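Local structure of aquaporin aqpM (2F2B) at residues 155-158 with 159-163; 125-129 with 130-134; 7-10 with 11-15. The protein forms a tetrameric archaeal membrane channel that lets water cross in both directions along osmotic gradients and also passes some glycerol. All blocks are in the same frame, centred on the assembly; numbering follows the deposited sequence.

Interaction 1: 155-158 with 159-163; sequences FLLM and ITIMG
Helix 143-166 is one of the membrane-spanning helices of the aquaporin fold, and toward its C-terminal end Thr160 turns its hydroxyl back onto the carbonyl of Leu156, one turn earlier. With chi1 at -61°, OG1 stands beside its own backbone nitrogen and donates to Leu156 O at 2.8 Å. Thr160 N donates to the same oxygen, Leu156 O, at 3.1 Å, from the other face of the carbonyl plane, so a single oxygen holds both polar groups. This is why threonine suits a buried helix: its hydroxyl is satisfied by a carbonyl of its own helix, and its methyl remains for packing.

The other side chains pair in steps of three or four residues. CE2 and CZ of the Phe155 ring both lie 4.1 Å from Ile159 CD1, and this pair and the Leu156-Thr160 pair also pack against a second subunit of the tetramer. Leu157 and Ile161 join on another side of the helix, CD1 to CD1 at 3.8 Å, where Leu157 also touches Asn82 of the first NPA motif and lies near a bound glycerol. Long, flexible methionines suit the seam with helices 83-91 and 224-243, where Met158 reaches Leu89 and Ala236. Bends at chi2 (68°) and chi3 (-136°) bring the methyl CE of Met158 3.9 Å from Met162 SD and 4.0 Å from Ile161 CG2.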
loop_
_atom_site.group_PDB
_atom_site.type_symbol
_atom_site.label_atom_id
_atom_site.label_comp_id
_atom_site.label_asym_id
_atom_site.label_seq_id
_atom_site.Cartn_x
_atom_site.Cartn_y
_atom_site.Cartn_z
ATOM N N PHE A 155 8.962 -18.362 -8.763
ATOM C CA PHE A 155 10.353 -18.413 -8.326
ATOM C C PHE A 155 10.559 -17.307 -7.287
ATOM O O PHE A 155 11.116 -17.544 -6.213
ATOM C CB PHE A 155 11.300 -18.187 -9.513
ATOM C CG PHE A 155 12.759 -18.165 -9.137
ATOM C CD1 PHE A 155 13.520 -19.333 -9.166
ATOM C CD2 PHE A 155 13.371 -16.977 -8.746
ATOM C CE1 PHE A 155 14.874 -19.315 -8.811
ATOM C CE2 PHE A 155 14.723 -16.949 -8.388
ATOM C CZ PHE A 155 15.474 -18.121 -8.422
ATOM N N LEU A 156 10.110 -16.093 -7.602
ATOM C CA LEU A 156 10.263 -14.983 -6.659
ATOM C C LEU A 156 9.522 -15.272 -5.360
ATOM O O LEU A 156 10.054 -15.055 -4.269
ATOM C CB LEU A 156 9.746 -13.669 -7.260
ATOM C CG LEU A 156 9.800 -12.480 -6.288
ATOM C CD1 LEU A 156 11.235 -12.267 -5.816
ATOM C CD2 LEU A 156 9.269 -11.222 -6.961
ATOM N N LEU A 157 8.289 -15.758 -5.475
ATOM C CA LEU A 157 7.500 -16.079 -4.290
ATOM C C LEU A 157 8.226 -17.078 -3.392
ATOM O O LEU A 157 8.393 -16.844 -2.196
ATOM C CB LEU A 157 6.140 -16.662 -4.690
ATOM C CG LEU A 157 5.304 -17.270 -3.553
ATOM C CD1 LEU A 157 5.048 -16.224 -2.466
ATOM C CD2 LEU A 157 3.986 -17.796 -4.110
ATOM N N MET A 158 8.667 -18.189 -3.974
ATOM C CA MET A 158 9.337 -19.228 -3.195
ATOM C C MET A 158 10.691 -18.825 -2.609
ATOM O O MET A 158 10.999 -19.176 -1.469
ATOM C CB MET A 158 9.499 -20.493 -4.041
ATOM C CG MET A 158 9.886 -21.740 -3.241
ATOM S SD MET A 158 8.572 -22.322 -2.124
ATOM C CE MET A 158 9.504 -22.673 -0.662
ATOM N N ILE A 159 11.505 -18.096 -3.367
ATOM C CA ILE A 159 12.808 -17.703 -2.836
ATOM C C ILE A 159 12.620 -16.726 -1.672
ATOM O O ILE A 159 13.413 -16.701 -0.729
ATOM C CB ILE A 159 13.728 -17.101 -3.939
ATOM C CG1 ILE A 159 15.195 -17.231 -3.501
ATOM C CG2 ILE A 159 13.377 -15.637 -4.207
ATOM C CD1 ILE A 159 16.204 -16.913 -4.587
ATOM N N THR A 160 11.543 -15.945 -1.719
ATOM C CA THR A 160 11.250 -15.006 -0.644
ATOM C C THR A 160 10.816 -15.820 0.580
ATOM O O THR A 160 11.252 -15.556 1.700
ATOM C CB THR A 160 10.125 -14.026 -1.057
ATOM O OG1 THR A 160 10.558 -13.273 -2.197
ATOM C CG2 THR A 160 9.795 -13.061 0.085
ATOM N N ILE A 161 9.975 -16.827 0.358
ATOM C CA ILE A 161 9.515 -17.678 1.452
ATOM C C ILE A 161 10.715 -18.352 2.127
ATOM O O ILE A 161 10.773 -18.449 3.350
ATOM C CB ILE A 161 8.515 -18.751 0.937
ATOM C CG1 ILE A 161 7.167 -18.081 0.630
ATOM C CG2 ILE A 161 8.345 -19.871 1.973
ATOM C CD1 ILE A 161 6.152 -18.996 -0.049
ATOM N N MET A 162 11.679 -18.794 1.327
ATOM C CA MET A 162 12.871 -19.445 1.873
ATOM C C MET A 162 13.649 -18.485 2.773
ATOM O O MET A 162 14.060 -18.846 3.878
ATOM C CB MET A 162 13.791 -19.921 0.743
ATOM C CG MET A 162 13.255 -21.088 -0.077
ATOM S SD MET A 162 13.042 -22.598 0.909
ATOM C CE MET A 162 14.755 -23.047 1.234
ATOM N N GLY A 163 13.842 -17.259 2.299
ATOM C CA GLY A 163 14.597 -16.287 3.069
ATOM C C GLY A 163 13.936 -15.692 4.298
ATOM O O GLY A 163 14.607 -15.453 5.306
#

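Interaction 2: 125-129 with 130-134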
loop_
_atom_site.group_PDB
_atom_site.type_symbol
_atom_site.label_atom_id
_atom_site.label_comp_id
_atom_site.label_asym_id
_atom_site.label_seq_id
_atom_site.Cartn_x
_atom_site.Cartn_y
_atom_site.Cartn_z
ATOM N N GLY A 125 -23.268 -13.249 -11.614
ATOM C CA GLY A 125 -22.424 -12.389 -12.428
ATOM C C GLY A 125 -20.941 -12.502 -12.109
ATOM O O GLY A 125 -20.089 -12.206 -12.952
ATOM N N ALA A 126 -20.620 -12.933 -10.894
ATOM C CA ALA A 126 -19.222 -13.081 -10.497
ATOM C C ALA A 126 -18.544 -14.120 -11.384
ATOM O O ALA A 126 -17.329 -14.091 -11.576
ATOM C CB ALA A 126 -19.135 -13.501 -9.037
ATOM N N ALA A 127 -19.340 -15.038 -11.927
ATOM C CA ALA A 127 -18.817 -16.084 -12.792
ATOM C C ALA A 127 -19.039 -15.775 -14.272
ATOM O O ALA A 127 -18.114 -15.882 -15.074
ATOM C CB ALA A 127 -19.458 -17.427 -12.433
ATOM N N THR A 128 -20.258 -15.379 -14.631
ATOM C CA THR A 128 -20.572 -15.090 -16.029
ATOM C C THR A 128 -19.894 -13.835 -16.568
ATOM O O THR A 128 -19.616 -13.743 -17.762
ATOM C CB THR A 128 -22.105 -14.981 -16.256
ATOM O OG1 THR A 128 -22.653 -13.939 -15.438
ATOM C CG2 THR A 128 -22.782 -16.300 -15.916
ATOM N N VAL A 129 -19.628 -12.871 -15.689
ATOM C CA VAL A 129 -18.968 -11.633 -16.091
ATOM C C VAL A 129 -17.537 -11.594 -15.543
ATOM O O VAL A 129 -16.590 -11.284 -16.269
ATOM C CB VAL A 129 -19.746 -10.394 -15.576
ATOM C CG1 VAL A 129 -18.988 -9.114 -15.915
ATOM C CG2 VAL A 129 -21.134 -10.360 -16.198
ATOM N N GLY A 130 -17.387 -11.937 -14.267
ATOM C CA GLY A 130 -16.074 -11.914 -13.641
ATOM C C GLY A 130 -15.232 -13.174 -13.763
ATOM O O GLY A 130 -14.052 -13.159 -13.412
ATOM N N GLY A 131 -15.824 -14.261 -14.253
ATOM C CA GLY A 131 -15.084 -15.505 -14.397
ATOM C C GLY A 131 -14.488 -15.999 -13.091
ATOM O O GLY A 131 -13.536 -16.784 -13.090
ATOM N N LEU A 132 -15.058 -15.536 -11.982
ATOM C CA LEU A 132 -14.608 -15.895 -10.641
ATOM C C LEU A 132 -13.101 -15.716 -10.478
ATOM O O LEU A 132 -12.462 -16.415 -9.693
ATOM C CB LEU A 132 -15.021 -17.334 -10.305
ATOM C CG LEU A 132 -16.529 -17.521 -10.055
ATOM C CD1 LEU A 132 -16.857 -19.000 -9.865
ATOM C CD2 LEU A 132 -16.937 -16.727 -8.818
ATOM N N GLY A 133 -12.550 -14.762 -11.221
ATOM C CA GLY A 133 -11.125 -14.489 -11.154
ATOM C C GLY A 133 -10.236 -15.639 -11.594
ATOM O O GLY A 133 -9.119 -15.785 -11.095
ATOM N N ALA A 134 -10.713 -16.459 -12.526
ATOM C CA ALA A 134 -9.920 -17.585 -13.011
ATOM C C ALA A 134 -8.710 -17.085 -13.804
ATOM O O ALA A 134 -8.806 -16.121 -14.562
ATOM C CB ALA A 134 -10.780 -18.497 -13.890
#
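Gly125 O is gripped twice, by Gly130 N at 3.0 Å and by Val129 N at 2.9 Å, as the short helix 125-128 unwinds at its C-terminal end in the extracellular loop of the aquaporin fold. The bond from Gly130 spans five residues, a pi-turn, and its donor lies in the plane of the carbonyl. Leu132 N then reaches across six residues to Ala126 O at 2.7 Å, while the four-residue bond from Gly131 N to Ala127 O is weak.

Glycine suits this exit for two reasons. At Gly130 a CB would lie in the way of Ala126 O, which presses to 3.2 Å from Gly130 C. From Gly131 the backbone turns left-handed, with phi positive through Gly133; glycine adopts this easily at Gly131 and Gly133, whereas Leu132 takes it at a higher cost. Gly133 O accepts a hydrogen bond from Arg202 NH2; this arginine follows the second NPA motif and, as in other aquaporins, probably lines the selectivity filter.

Leu132 carries the apolar packing of the turn, its side chain lodged between Ala126, Ala127 and helices 100-122 and 200-214. With chi1 at -72°, its CG stands beside its own nitrogen, which puts the branch against the small alanines: Leu132 CG lies 3.8 Å from Ala127 CB, and Leu132 CD2 lies 3.9 Å from Ala126 CB.

Interaction 3: 7-10 with 11-15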
loop_
_atom_site.group_PDB
_atom_site.type_symbol
_atom_site.label_atom_id
_atom_site.label_comp_id
_atom_site.label_asym_id
_atom_site.label_seq_id
_atom_site.Cartn_x
_atom_site.Cartn_y
_atom_site.Cartn_z
ATOM N N ARG A 7 -4.233 -29.251 11.210
ATOM C CA ARG A 7 -3.385 -28.531 10.270
ATOM C C ARG A 7 -4.000 -28.542 8.873
ATOM O O ARG A 7 -3.888 -27.563 8.135
ATOM C CB ARG A 7 -1.973 -29.123 10.264
ATOM C CG ARG A 7 -1.174 -28.708 11.496
ATOM C CD ARG A 7 0.283 -29.109 11.412
ATOM N NE ARG A 7 0.481 -30.541 11.620
ATOM C CZ ARG A 7 1.055 -31.349 10.738
ATOM N NH1 ARG A 7 1.485 -30.866 9.579
ATOM N NH2 ARG A 7 1.219 -32.637 11.020
ATOM N N CYS A 8 -4.660 -29.638 8.512
ATOM C CA CYS A 8 -5.310 -29.717 7.208
ATOM C C CYS A 8 -6.532 -28.800 7.199
ATOM O O CYS A 8 -6.845 -28.182 6.180
ATOM C CB CYS A 8 -5.718 -31.157 6.888
ATOM S SG CYS A 8 -4.341 -32.184 6.318
ATOM N N ILE A 9 -7.225 -28.711 8.329
ATOM C CA ILE A 9 -8.380 -27.825 8.416
ATOM C C ILE A 9 -7.877 -26.389 8.231
ATOM O O ILE A 9 -8.507 -25.581 7.546
ATOM C CB ILE A 9 -9.097 -27.956 9.781
ATOM C CG1 ILE A 9 -9.766 -29.328 9.886
ATOM C CG2 ILE A 9 -10.138 -26.849 9.937
ATOM C CD1 ILE A 9 -10.358 -29.618 11.262
ATOM N N ALA A 10 -6.727 -26.084 8.828
ATOM C CA ALA A 10 -6.139 -24.752 8.709
ATOM C C ALA A 10 -5.767 -24.458 7.253
ATOM O O ALA A 10 -5.998 -23.356 6.766
ATOM C CB ALA A 10 -4.906 -24.636 9.599
ATOM N N GLU A 11 -5.186 -25.437 6.564
ATOM C CA GLU A 11 -4.816 -25.243 5.160
ATOM C C GLU A 11 -6.068 -25.015 4.308
ATOM O O GLU A 11 -6.049 -24.236 3.355
ATOM C CB GLU A 11 -4.030 -26.456 4.639
ATOM C CG GLU A 11 -2.604 -26.554 5.175
ATOM C CD GLU A 11 -1.717 -25.408 4.706
ATOM O OE1 GLU A 11 -1.669 -25.157 3.485
ATOM O OE2 GLU A 11 -1.060 -24.765 5.553
ATOM N N PHE A 12 -7.155 -25.697 4.656
ATOM C CA PHE A 12 -8.421 -25.551 3.940
ATOM C C PHE A 12 -8.929 -24.119 4.122
ATOM O O PHE A 12 -9.285 -23.446 3.152
ATOM C CB PHE A 12 -9.450 -26.552 4.489
ATOM C CG PHE A 12 -10.838 -26.393 3.918
ATOM C CD1 PHE A 12 -11.712 -25.434 4.424
ATOM C CD2 PHE A 12 -11.277 -27.221 2.885
ATOM C CE1 PHE A 12 -13.008 -25.300 3.911
ATOM C CE2 PHE A 12 -12.567 -27.097 2.365
ATOM C CZ PHE A 12 -13.434 -26.137 2.880
ATOM N N ILE A 13 -8.954 -23.662 5.370
ATOM C CA ILE A 13 -9.414 -22.311 5.683
ATOM C C ILE A 13 -8.544 -21.256 5.005
ATOM O O ILE A 13 -9.057 -20.302 4.411
ATOM C CB ILE A 13 -9.411 -22.071 7.210
ATOM C CG1 ILE A 13 -10.482 -22.945 7.869
ATOM C CG2 ILE A 13 -9.667 -20.593 7.518
ATOM C CD1 ILE A 13 -10.417 -22.966 9.385
ATOM N N GLY A 14 -7.230 -21.435 5.089
ATOM C CA GLY A 14 -6.313 -20.483 4.487
ATOM C C GLY A 14 -6.465 -20.363 2.984
ATOM O O GLY A 14 -6.421 -19.262 2.437
ATOM N N THR A 15 -6.641 -21.490 2.303
ATOM C CA THR A 15 -6.784 -21.447 0.855
ATOM C C THR A 15 -8.167 -20.913 0.479
ATOM O O THR A 15 -8.328 -20.261 -0.549
ATOM C CB THR A 15 -6.547 -22.835 0.234
ATOM O OG1 THR A 15 -5.365 -23.411 0.811
ATOM C CG2 THR A 15 -6.338 -22.708 -1.265
#
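Matching first torsions line up Ile9 and Ile13, but different branches touch. In Ile9, chi1 of -69° sets CG2 opposite the backbone nitrogen, while in Ile13, at -68°, CG1 lies next to the nitrogen and the extended chain carries CD1 back toward the preceding turn. CD1 of Ile13 comes to rest 3.9 Å from CG2 of Ile9. Ile13 CG1 lies over the backbone as well, 3.3 Å from Ile9 O, the same oxygen that takes the bond from Ile13 N at 2.9 Å. Branched apolar residues suit this surface because it is shared: Ile9 packs on Tyr242 and Ile13 on Thr239, both of a third subunit.

Glu11 serves the interior. Its CG packs 3.4 Å from Arg7 O, and a bend at chi2 (-65°) turns the carboxylate away from the helix and into the protein. This is the cytoplasmic end of helix 4-33, the first transmembrane helix of the aquaporin fold, and the acid fastens the pore-forming loop that leads to the first NPA motif. Its OE1 accepts from Ile81 N and Gln107 NE2, and OE2 accepts from Ser77 OG and His80 N. Four donors satisfy this buried group and would favour its charged form. Arg7, nearer the helix start, makes a salt bridge with Glu99 and hydrogen bonds to Val2 O and Tyr103 OH.

The backbone is regularly helical here: Glu11 N meets Arg7 O at 2.9 Å, and Gly14 N meets Ala10 O at 2.8 Å. The Phe12 ring packs on Leu109 and Phe113 of helix 100-122. Thr15, buried beside Gln107, secures its hydroxyl on Glu11 O, which Thr15 N approaches from the opposite face; Thr15 OG1 lies 2.8 Å from Glu11 O.

In the fold
Within one chain the three contacts do not touch: the centres of interactions 1 and 2 are about 30 Å apart, on opposite sides of the chain's centre, and interaction 3 lies about 21 Å from the first and 24 Å from the second, centre to centre. Each has a link to an NPA region, the pore-forming part of the channel. Interactions 1 and 3 both bear on the first NPA loop, through Leu157 against Asn82 and through Glu11 bonded just before it, whereas interaction 2 gives Arg202 a hydrogen-bond acceptor, Gly133 O, next to the second NPA motif. The tetramer brings 155-163 and 7-15 together across subunits, with Phe155 packing on Ile13 of a neighbouring subunit.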